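Local coordinates for protein 3-dehydroshikimate dehydratase (Pseudomonas putida, PDB 5HMQ) that converts 3-dehydroshikimate to protocatechuate with the help of a divalent metal ion, joining a TIM-barrel dehydratase domain to a dioxygenase-like domain, at residues 578-589 against 601-612; 314-322 against 537-545. All coordinates share one frame; numbering follows the deposited sequence.

Contact 1 of 2, residues 578-589 against 601-612; sequences DRDAQGGELFHV and EIIQRKAGYAGY. With MG (magnesium ion), chain L.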
loop_
_atom_site.group_PDB
_atom_site.type_symbol
_atom_site.label_atom_id
_atom_site.label_comp_id
_atom_site.label_asym_id
_atom_site.label_seq_id
_atom_site.Cartn_x
_atom_site.Cartn_y
_atom_site.Cartn_z
ATOM N N ASP C 578 -19.951 20.199 -21.951
ATOM C CA ASP C 578 -20.266 20.581 -20.582
ATOM C C ASP C 578 -20.449 22.090 -20.529
ATOM O O ASP C 578 -19.871 22.827 -21.332
ATOM C CB ASP C 578 -19.173 20.142 -19.600
ATOM C CG ASP C 578 -19.605 20.274 -18.151
ATOM O OD1 ASP C 578 -20.781 19.981 -17.848
ATOM O OD2 ASP C 578 -18.771 20.684 -17.317
ATOM N N ARG C 579 -21.267 22.545 -19.579
ATOM C CA ARG C 579 -21.556 23.964 -19.405
ATOM C C ARG C 579 -21.555 24.284 -17.918
ATOM O O ARG C 579 -22.172 23.559 -17.134
ATOM C CB ARG C 579 -22.922 24.334 -19.992
ATOM C CG ARG C 579 -23.309 25.788 -19.773
ATOM C CD ARG C 579 -24.735 26.048 -20.220
ATOM N NE ARG C 579 -25.011 25.663 -21.600
ATOM C CZ ARG C 579 -26.201 25.808 -22.173
ATOM N NH1 ARG C 579 -27.205 26.328 -21.480
ATOM N NH2 ARG C 579 -26.390 25.440 -23.432
ATOM N N ASP C 580 -20.886 25.366 -17.530
ATOM C CA ASP C 580 -20.896 25.789 -16.136
ATOM C C ASP C 580 -22.178 26.573 -15.845
ATOM O O ASP C 580 -23.097 26.639 -16.665
ATOM C CB ASP C 580 -19.635 26.585 -15.801
ATOM C CG ASP C 580 -19.465 27.826 -16.663
ATOM O OD1 ASP C 580 -20.472 28.432 -17.086
ATOM O OD2 ASP C 580 -18.301 28.207 -16.904
ATOM N N ALA C 581 -22.247 27.185 -14.661
ATOM C CA ALA C 581 -23.410 27.983 -14.294
ATOM C C ALA C 581 -23.336 29.416 -14.802
ATOM O O ALA C 581 -24.361 30.106 -14.811
ATOM C CB ALA C 581 -23.585 27.987 -12.774
ATOM N N GLN C 582 -22.160 29.883 -15.226
ATOM C CA GLN C 582 -21.986 31.250 -15.705
ATOM C C GLN C 582 -21.786 31.313 -17.219
ATOM O O GLN C 582 -21.101 32.206 -17.725
ATOM C CB GLN C 582 -20.822 31.925 -14.981
ATOM C CG GLN C 582 -21.059 32.116 -13.490
ATOM C CD GLN C 582 -20.619 33.485 -12.997
ATOM O OE1 GLN C 582 -21.437 34.280 -12.526
ATOM N NE2 GLN C 582 -19.325 33.765 -13.098
ATOM N N GLY C 583 -22.380 30.371 -17.950
ATOM C CA GLY C 583 -22.376 30.389 -19.398
ATOM C C GLY C 583 -21.118 29.879 -20.066
ATOM O O GLY C 583 -21.108 29.735 -21.295
ATOM N N GLY C 584 -20.059 29.597 -19.313
ATOM C CA GLY C 584 -18.889 28.977 -19.902
ATOM C C GLY C 584 -19.186 27.575 -20.398
ATOM O O GLY C 584 -19.983 26.836 -19.820
ATOM N N GLU C 585 -18.529 27.202 -21.493
ATOM C CA GLU C 585 -18.785 25.928 -22.146
ATOM C C GLU C 585 -17.478 25.203 -22.423
ATOM O O GLU C 585 -16.433 25.826 -22.635
ATOM C CB GLU C 585 -19.556 26.106 -23.456
ATOM C CG GLU C 585 -20.979 26.592 -23.276
ATOM C CD GLU C 585 -21.688 26.774 -24.598
ATOM O OE1 GLU C 585 -21.223 27.599 -25.413
ATOM O OE2 GLU C 585 -22.703 26.084 -24.825
ATOM N N LEU C 586 -17.553 23.875 -22.432
ATOM C CA LEU C 586 -16.417 23.021 -22.739
ATOM C C LEU C 586 -16.771 22.099 -23.895
ATOM O O LEU C 586 -17.835 21.471 -23.893
ATOM C CB LEU C 586 -16.000 22.191 -21.522
ATOM C CG LEU C 586 -14.822 21.237 -21.738
ATOM C CD1 LEU C 586 -13.538 22.020 -21.982
ATOM C CD2 LEU C 586 -14.659 20.282 -20.566
ATOM N N PHE C 587 -15.875 22.023 -24.874
ATOM C CA PHE C 587 -15.964 21.073 -25.975
ATOM C C PHE C 587 -14.681 20.261 -25.973
ATOM O O PHE C 587 -13.591 20.822 -26.125
ATOM C CB PHE C 587 -16.146 21.784 -27.317
ATOM C CG PHE C 587 -17.263 22.789 -27.331
ATOM C CD1 PHE C 587 -18.576 22.384 -27.496
ATOM C CD2 PHE C 587 -16.998 24.139 -27.171
ATOM C CE1 PHE C 587 -19.606 23.308 -27.513
ATOM C CE2 PHE C 587 -18.025 25.067 -27.184
ATOM C CZ PHE C 587 -19.329 24.650 -27.354
ATOM N N HIS C 588 -14.804 18.949 -25.792
ATOM C CA HIS C 588 -13.620 18.115 -25.680
ATOM C C HIS C 588 -13.898 16.733 -26.253
ATOM O O HIS C 588 -15.042 16.271 -26.278
ATOM C CB HIS C 588 -13.140 18.018 -24.223
ATOM C CG HIS C 588 -14.155 17.459 -23.272
ATOM N ND1 HIS C 588 -13.817 16.603 -22.246
ATOM C CD2 HIS C 588 -15.493 17.643 -23.181
ATOM C CE1 HIS C 588 -14.903 16.278 -21.568
ATOM N NE2 HIS C 588 -15.934 16.895 -22.115
ATOM N N VAL C 589 -12.830 16.090 -26.731
ATOM C CA VAL C 589 -12.875 14.734 -27.258
ATOM C C VAL C 589 -11.702 13.951 -26.684
ATOM O O VAL C 589 -10.701 14.520 -26.241
ATOM C CB VAL C 589 -12.835 14.695 -28.802
ATOM C CG1 VAL C 589 -14.069 15.358 -29.387
ATOM C CG2 VAL C 589 -11.563 15.357 -29.318
ATOM N N GLU C 601 -6.410 14.020 -24.980
ATOM C CA GLU C 601 -7.638 14.795 -24.943
ATOM C C GLU C 601 -7.402 16.125 -25.638
ATOM O O GLU C 601 -6.352 16.749 -25.460
ATOM C CB GLU C 601 -8.108 15.030 -23.500
ATOM C CG GLU C 601 -9.344 15.908 -23.380
ATOM C CD GLU C 601 -9.736 16.175 -21.939
ATOM O OE1 GLU C 601 -8.919 15.889 -21.038
ATOM O OE2 GLU C 601 -10.859 16.674 -21.705
ATOM N N ILE C 602 -8.375 16.543 -26.445
ATOM C CA ILE C 602 -8.379 17.848 -27.095
ATOM C C ILE C 602 -9.585 18.618 -26.584
ATOM O O ILE C 602 -10.709 18.107 -26.625
ATOM C CB ILE C 602 -8.421 17.723 -28.629
ATOM C CG1 ILE C 602 -7.214 16.933 -29.136
ATOM C CG2 ILE C 602 -8.513 19.095 -29.278
ATOM C CD1 ILE C 602 -7.310 16.530 -30.591
ATOM N N ILE C 603 -9.353 19.837 -26.095
ATOM C CA ILE C 603 -10.400 20.633 -25.468
ATOM C C ILE C 603 -10.463 22.013 -26.111
ATOM O O ILE C 603 -9.492 22.508 -26.686
ATOM C CB ILE C 603 -10.201 20.778 -23.942
ATOM C CG1 ILE C 603 -9.038 21.723 -23.641
ATOM C CG2 ILE C 603 -9.961 19.430 -23.295
ATOM C CD1 ILE C 603 -9.025 22.234 -22.220
ATOM N N GLN C 604 -11.642 22.623 -26.009
ATOM C CA GLN C 604 -11.843 24.036 -26.308
ATOM C C GLN C 604 -12.596 24.659 -25.144
ATOM O O GLN C 604 -13.709 24.229 -24.825
ATOM C CB GLN C 604 -12.615 24.232 -27.614
ATOM C CG GLN C 604 -12.806 25.692 -27.999
ATOM C CD GLN C 604 -13.819 25.874 -29.113
ATOM O OE1 GLN C 604 -14.018 24.982 -29.939
ATOM N NE2 GLN C 604 -14.469 27.030 -29.140
ATOM N N ARG C 605 -11.994 25.658 -24.508
ATOM C CA ARG C 605 -12.627 26.367 -23.406
ATOM C C ARG C 605 -13.280 27.636 -23.934
ATOM O O ARG C 605 -12.643 28.412 -24.655
ATOM C CB ARG C 605 -11.603 26.701 -22.321
ATOM C CG ARG C 605 -10.827 25.486 -21.857
ATOM C CD ARG C 605 -9.947 25.799 -20.668
ATOM N NE ARG C 605 -10.576 25.342 -19.436
ATOM C CZ ARG C 605 -10.209 24.252 -18.774
ATOM N NH1 ARG C 605 -9.208 23.512 -19.220
ATOM N NH2 ARG C 605 -10.840 23.902 -17.665
ATOM N N LYS C 606 -14.545 27.849 -23.574
ATOM C CA LYS C 606 -15.287 28.998 -24.065
ATOM C C LYS C 606 -15.912 29.780 -22.920
ATOM O O LYS C 606 -16.459 29.197 -21.979
ATOM C CB LYS C 606 -16.365 28.558 -25.067
ATOM C CG LYS C 606 -17.292 29.666 -25.527
ATOM C CD LYS C 606 -18.243 29.173 -26.609
ATOM C CE LYS C 606 -19.144 30.294 -27.092
ATOM N NZ LYS C 606 -20.038 29.833 -28.188
ATOM N N ALA C 607 -15.825 31.106 -23.025
ATOM C CA ALA C 607 -16.352 32.057 -22.044
ATOM C C ALA C 607 -16.016 31.662 -20.609
ATOM O O ALA C 607 -16.877 31.614 -19.728
ATOM C CB ALA C 607 -17.859 32.232 -22.221
ATOM N N GLY C 608 -14.736 31.383 -20.373
ATOM C CA GLY C 608 -14.255 31.210 -19.017
ATOM C C GLY C 608 -14.557 29.889 -18.344
ATOM O O GLY C 608 -14.451 29.806 -17.115
ATOM N N TYR C 609 -14.947 28.859 -19.094
ATOM C CA TYR C 609 -15.115 27.541 -18.493
ATOM C C TYR C 609 -13.802 27.093 -17.857
ATOM O O TYR C 609 -12.738 27.173 -18.479
ATOM C CB TYR C 609 -15.575 26.525 -19.540
ATOM C CG TYR C 609 -15.862 25.155 -18.962
ATOM C CD1 TYR C 609 -14.850 24.212 -18.828
ATOM C CD2 TYR C 609 -17.141 24.807 -18.544
ATOM C CE1 TYR C 609 -15.098 22.965 -18.296
ATOM C CE2 TYR C 609 -17.400 23.554 -18.010
ATOM C CZ TYR C 609 -16.374 22.637 -17.891
ATOM O OH TYR C 609 -16.617 21.390 -17.365
ATOM N N ALA C 610 -13.881 26.615 -16.612
ATOM C CA ALA C 610 -12.693 26.322 -15.826
ATOM C C ALA C 610 -12.571 24.878 -15.359
ATOM O O ALA C 610 -11.520 24.516 -14.816
ATOM C CB ALA C 610 -12.630 27.243 -14.597
ATOM N N GLY C 611 -13.593 24.047 -15.540
ATOM C CA GLY C 611 -13.562 22.683 -15.055
ATOM C C GLY C 611 -12.846 21.728 -15.989
ATOM O O GLY C 611 -12.078 22.123 -16.870
ATOM N N TYR C 612 -13.113 20.437 -15.786
ATOM C CA TYR C 612 -12.511 19.376 -16.578
ATOM C C TYR C 612 -13.533 18.558 -17.351
ATOM O O TYR C 612 -13.151 17.586 -18.013
ATOM C CB TYR C 612 -11.700 18.415 -15.695
ATOM C CG TYR C 612 -10.492 18.997 -14.992
ATOM C CD1 TYR C 612 -9.323 19.273 -15.691
ATOM C CD2 TYR C 612 -10.501 19.217 -13.621
ATOM C CE1 TYR C 612 -8.208 19.785 -15.051
ATOM C CE2 TYR C 612 -9.389 19.728 -12.971
ATOM C CZ TYR C 612 -8.246 20.009 -13.693
ATOM O OH TYR C 612 -7.138 20.518 -13.052
HETATM MG MG MG L . -9.080 15.923 -18.751
HETATM O O HOH W 1 -10.637 17.270 -18.971
HETATM O O HOH W 2 -9.248 15.909 -16.384
HETATM O O HOH W 3 -10.526 14.445 -18.639
#
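Tyr-609 lays its ring across the neighbouring strand, with Leu-586 pressed over one face. At the root of the side chain, CB rests 3.3 Å from the carbonyl O of Glu-585. With CG anti to the backbone N (chi1 -176°), the ring is then carried back over residues 578-586. CD2 lies near Gly-584 O, whereas CE1 on the other flank touches Leu-586 CB at 3.4 Å; that CB stands over the ring as a CH-pi contact, 16° off the normal. The hydroxyl comes so close to OD2 of Asp-578 that the detail there is doubtful; the carboxylate plane is nearly perpendicular to the ring.

The backbone beneath is an antiparallel hairpin. Glu-585 pairs with Lys-606, Phe-587 with Gln-604 and Val-589 with Ile-602, all as hydrogen-bonded pairs, and a type I' turn over 606-609 brings Tyr-609 back across the strand. Lys-606 O is gripped from opposite faces of its carbonyl plane by Glu-585 N and Tyr-609 N.

Farther along, His-588 ND1 donates to Glu-601 OE2 at 3.0 Å, meeting the carboxylate on its anti side, while Leu-586 CD2 sits over the imidazole. The other oxygen, Glu-601 OE1, binds the magnesium ion at 2.3 Å. Water 1 bonds the metal and donates both to Glu-601 OE2 and to Tyr-612 O, which ties the loop to the ligand. His-588 is thus a second-shell residue that limits rotation of the carboxylate.

His-445 and His-523 complete the protein ligands, giving the two-histidine, one-carboxylate set familiar from vicinal oxygen chelate dioxygenases. The hairpin belongs to a mixed sheet, with strand 599-606 between strands 520-528 and 585-590; helix 531-541 packs against Phe-587, Val-589 and Ile-602 on the face away from the metal.

Contact 2 of 2, residues 314-322 against 537-545; sequences GNWLKRLGF and RAKLAGVPL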
loop_
_atom_site.group_PDB
_atom_site.type_symbol
_atom_site.label_atom_id
_atom_site.label_comp_id
_atom_site.label_asym_id
_atom_site.label_seq_id
_atom_site.Cartn_x
_atom_site.Cartn_y
_atom_site.Cartn_z
ATOM N N GLY C 314 5.363 8.316 -31.961
ATOM C CA GLY C 314 5.565 9.447 -32.848
ATOM C C GLY C 314 4.510 9.540 -33.931
ATOM O O GLY C 314 4.078 10.635 -34.289
ATOM N N ASN C 315 4.062 8.392 -34.447
ATOM C CA ASN C 315 2.997 8.394 -35.446
ATOM C C ASN C 315 1.713 8.977 -34.867
ATOM O O ASN C 315 1.047 9.799 -35.507
ATOM C CB ASN C 315 2.750 6.974 -35.967
ATOM C CG ASN C 315 3.880 6.460 -36.838
ATOM O OD1 ASN C 315 4.718 7.224 -37.301
ATOM N ND2 ASN C 315 3.892 5.156 -37.078
ATOM N N TRP C 316 1.347 8.548 -33.656
ATOM C CA TRP C 316 0.204 9.123 -32.960
ATOM C C TRP C 316 0.330 10.637 -32.893
ATOM O O TRP C 316 -0.644 11.361 -33.111
ATOM C CB TRP C 316 0.098 8.524 -31.557
ATOM C CG TRP C 316 -0.702 7.265 -31.504
ATOM C CD1 TRP C 316 -0.434 6.095 -32.155
ATOM C CD2 TRP C 316 -1.870 7.027 -30.713
ATOM N NE1 TRP C 316 -1.382 5.152 -31.840
ATOM C CE2 TRP C 316 -2.273 5.698 -30.955
ATOM C CE3 TRP C 316 -2.623 7.811 -29.834
ATOM C CZ2 TRP C 316 -3.392 5.135 -30.347
ATOM C CZ3 TRP C 316 -3.735 7.251 -29.233
ATOM C CH2 TRP C 316 -4.108 5.925 -29.490
ATOM N N LEU C 317 1.531 11.129 -32.599
ATOM C CA LEU C 317 1.704 12.561 -32.448
ATOM C C LEU C 317 1.679 13.319 -33.780
ATOM O O LEU C 317 1.126 14.421 -33.849
ATOM C CB LEU C 317 2.982 12.845 -31.654
ATOM C CG LEU C 317 2.994 12.296 -30.217
ATOM C CD1 LEU C 317 4.405 12.263 -29.618
ATOM C CD2 LEU C 317 2.039 13.041 -29.287
ATOM N N LYS C 318 2.250 12.809 -34.854
ATOM C CA LYS C 318 1.966 13.503 -36.137
ATOM C C LYS C 318 0.486 13.421 -36.552
ATOM O O LYS C 318 -0.059 14.420 -37.040
ATOM C CB LYS C 318 3.009 13.126 -37.191
ATOM C CG LYS C 318 3.535 11.737 -37.077
ATOM C CD LYS C 318 4.871 11.451 -37.782
ATOM C CE LYS C 318 5.404 10.074 -37.635
ATOM N NZ LYS C 318 4.942 9.205 -38.671
ATOM N N ARG C 319 -0.191 12.278 -36.353
ATOM C CA ARG C 319 -1.618 12.305 -36.655
ATOM C C ARG C 319 -2.363 13.330 -35.790
ATOM O O ARG C 319 -3.362 13.912 -36.239
ATOM C CB ARG C 319 -2.231 10.931 -36.512
ATOM C CG ARG C 319 -1.535 9.907 -37.365
ATOM C CD ARG C 319 -2.123 8.532 -37.191
ATOM N NE ARG C 319 -1.610 7.587 -38.178
ATOM C CZ ARG C 319 -0.754 6.609 -37.900
ATOM N NH1 ARG C 319 -0.322 6.439 -36.656
ATOM N NH2 ARG C 319 -0.344 5.790 -38.858
ATOM N N LEU C 320 -1.898 13.570 -34.560
ATOM C CA LEU C 320 -2.461 14.620 -33.717
ATOM C C LEU C 320 -1.944 16.014 -34.064
ATOM O O LEU C 320 -2.280 16.977 -33.364
ATOM C CB LEU C 320 -2.179 14.319 -32.240
ATOM C CG LEU C 320 -3.109 13.282 -31.614
ATOM C CD1 LEU C 320 -2.496 12.706 -30.338
ATOM C CD2 LEU C 320 -4.479 13.911 -31.322
ATOM N N GLY C 321 -1.146 16.148 -35.119
ATOM C CA GLY C 321 -0.739 17.442 -35.618
ATOM C C GLY C 321 0.666 17.877 -35.277
ATOM O O GLY C 321 1.034 19.011 -35.600
ATOM N N PHE C 322 1.460 17.025 -34.635
ATOM C CA PHE C 322 2.810 17.405 -34.248
ATOM C C PHE C 322 3.762 17.257 -35.428
ATOM O O PHE C 322 3.621 16.346 -36.250
ATOM C CB PHE C 322 3.295 16.559 -33.070
ATOM C CG PHE C 322 2.638 16.906 -31.764
ATOM C CD1 PHE C 322 1.417 16.349 -31.418
ATOM C CD2 PHE C 322 3.237 17.792 -30.883
ATOM C CE1 PHE C 322 0.809 16.670 -30.221
ATOM C CE2 PHE C 322 2.632 18.115 -29.684
ATOM C CZ PHE C 322 1.417 17.554 -29.352
ATOM N N ARG C 537 -9.561 17.279 -38.647
ATOM C CA ARG C 537 -8.197 16.979 -39.069
ATOM C C ARG C 537 -7.669 15.725 -38.377
ATOM O O ARG C 537 -7.016 14.888 -39.011
ATOM C CB ARG C 537 -7.294 18.182 -38.796
ATOM C CG ARG C 537 -5.935 18.111 -39.471
ATOM C CD ARG C 537 -4.870 18.689 -38.562
ATOM N NE ARG C 537 -4.857 17.961 -37.302
ATOM C CZ ARG C 537 -4.207 16.821 -37.106
ATOM N NH1 ARG C 537 -3.503 16.275 -38.086
ATOM N NH2 ARG C 537 -4.271 16.223 -35.927
ATOM N N ALA C 538 -7.942 15.576 -37.077
ATOM C CA ALA C 538 -7.422 14.427 -36.341
ATOM C C ALA C 538 -8.094 13.129 -36.778
ATOM O O ALA C 538 -7.422 12.106 -36.956
ATOM C CB ALA C 538 -7.600 14.640 -34.838
ATOM N N LYS C 539 -9.418 13.152 -36.963
ATOM C CA LYS C 539 -10.133 11.946 -37.375
ATOM C C LYS C 539 -9.667 11.464 -38.740
ATOM O O LYS C 539 -9.528 10.257 -38.971
ATOM C CB LYS C 539 -11.634 12.221 -37.416
ATOM C CG LYS C 539 -12.453 11.134 -38.092
ATOM C CD LYS C 539 -13.938 11.311 -37.829
ATOM C CE LYS C 539 -14.763 10.424 -38.748
ATOM N NZ LYS C 539 -16.184 10.864 -38.811
ATOM N N LEU C 540 -9.403 12.397 -39.649
ATOM C CA LEU C 540 -9.005 12.042 -41.004
ATOM C C LEU C 540 -7.552 11.589 -41.073
ATOM O O LEU C 540 -7.199 10.785 -41.943
ATOM C CB LEU C 540 -9.250 13.236 -41.921
ATOM C CG LEU C 540 -10.739 13.441 -42.204
ATOM C CD1 LEU C 540 -10.964 14.804 -42.805
ATOM C CD2 LEU C 540 -11.304 12.351 -43.103
ATOM N N ALA C 541 -6.703 12.087 -40.174
ATOM C CA ALA C 541 -5.308 11.667 -40.119
ATOM C C ALA C 541 -5.127 10.303 -39.469
ATOM O O ALA C 541 -4.013 9.769 -39.490
ATOM C CB ALA C 541 -4.473 12.708 -39.370
ATOM N N GLY C 542 -6.184 9.729 -38.901
ATOM C CA GLY C 542 -6.125 8.413 -38.304
ATOM C C GLY C 542 -6.076 8.363 -36.791
ATOM O O GLY C 542 -5.821 7.287 -36.241
ATOM N N VAL C 543 -6.293 9.480 -36.106
ATOM C CA VAL C 543 -6.343 9.456 -34.638
ATOM C C VAL C 543 -7.575 8.675 -34.191
ATOM O O VAL C 543 -8.696 8.987 -34.633
ATOM C CB VAL C 543 -6.366 10.879 -34.083
ATOM C CG1 VAL C 543 -6.586 10.851 -32.577
ATOM C CG2 VAL C 543 -5.071 11.605 -34.420
ATOM N N PRO C 544 -7.427 7.660 -33.319
ATOM C CA PRO C 544 -8.583 6.836 -32.906
ATOM C C PRO C 544 -9.432 7.503 -31.829
ATOM O O PRO C 544 -9.491 7.084 -30.664
ATOM C CB PRO C 544 -7.909 5.553 -32.415
ATOM C CG PRO C 544 -6.606 6.014 -31.883
ATOM C CD PRO C 544 -6.163 7.161 -32.752
ATOM N N LEU C 545 -10.117 8.576 -32.220
ATOM C CA LEU C 545 -11.029 9.257 -31.315
ATOM C C LEU C 545 -12.261 8.389 -31.049
ATOM O O LEU C 545 -12.672 7.578 -31.885
ATOM C CB LEU C 545 -11.434 10.611 -31.900
ATOM C CG LEU C 545 -10.270 11.531 -32.256
ATOM C CD1 LEU C 545 -10.741 12.580 -33.251
ATOM C CD2 LEU C 545 -9.683 12.194 -31.015
#
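Arg-537 reaches across to the end of helix 307-319 and grips the carbonyl O of Arg-319 with both terminal nitrogens. NH2 makes the straighter bond, at 2.5 Å and 151°, and NH1 a weak one at 3.0 Å; the chain bends at chi2 and chi3 to turn the guanidinium edge to this oxygen, while Gly-321 CA lies over one of its faces. Val-543 CG2 sits 3.4 Å from the same Arg-319 O and packs 3.8 Å from Leu-320 CG. Pro-544 lies over the six-membered ring of Trp-316, its CD 4.2 Å from the centroid in a CH-pi contact. The extended side chain of Arg-319 passes along the opposing helix end, with CD 3.2 Å from Ala-541 O.

Both helices finish in Schellman motifs, at Gly-321 and Gly-542, and these C-terminal ends, one from each of the two VOC domains, meet at the junction between them, the short axes at 137°. Both glycines have positive phi, where a side chain would jam against the preceding carbonyl O.

Behind this layer, Phe-600 packs on Trp-316 and Leu-320, and Phe-594 meets the Trp-316 ring edge-to-face. Gln-338 NE2 bonds Leu-320 O.

Contact 2 closes before contact 1 opens along the chain, and their centres lie about 23 Å apart in the C-terminal dioxygenase-like region. Strand 599-606 and helix 531-541 connect them: the helix packs on the outer face of the hairpin in contact 1, and its C-terminal end carries one half of contact 2. Direct packing joins the two as well, through Ile-602 CD1 and Leu-320 CD2 at 3.9 Å and through Val-589 with Leu-545. The strand that supplies the metal ligand therefore also faces the junction with the first VOC domain; the side chain of Leu-320 is about 14 Å from the magnesium ion. Both contacts lie in a different domain from the TIM barrel that holds the catalytic metal.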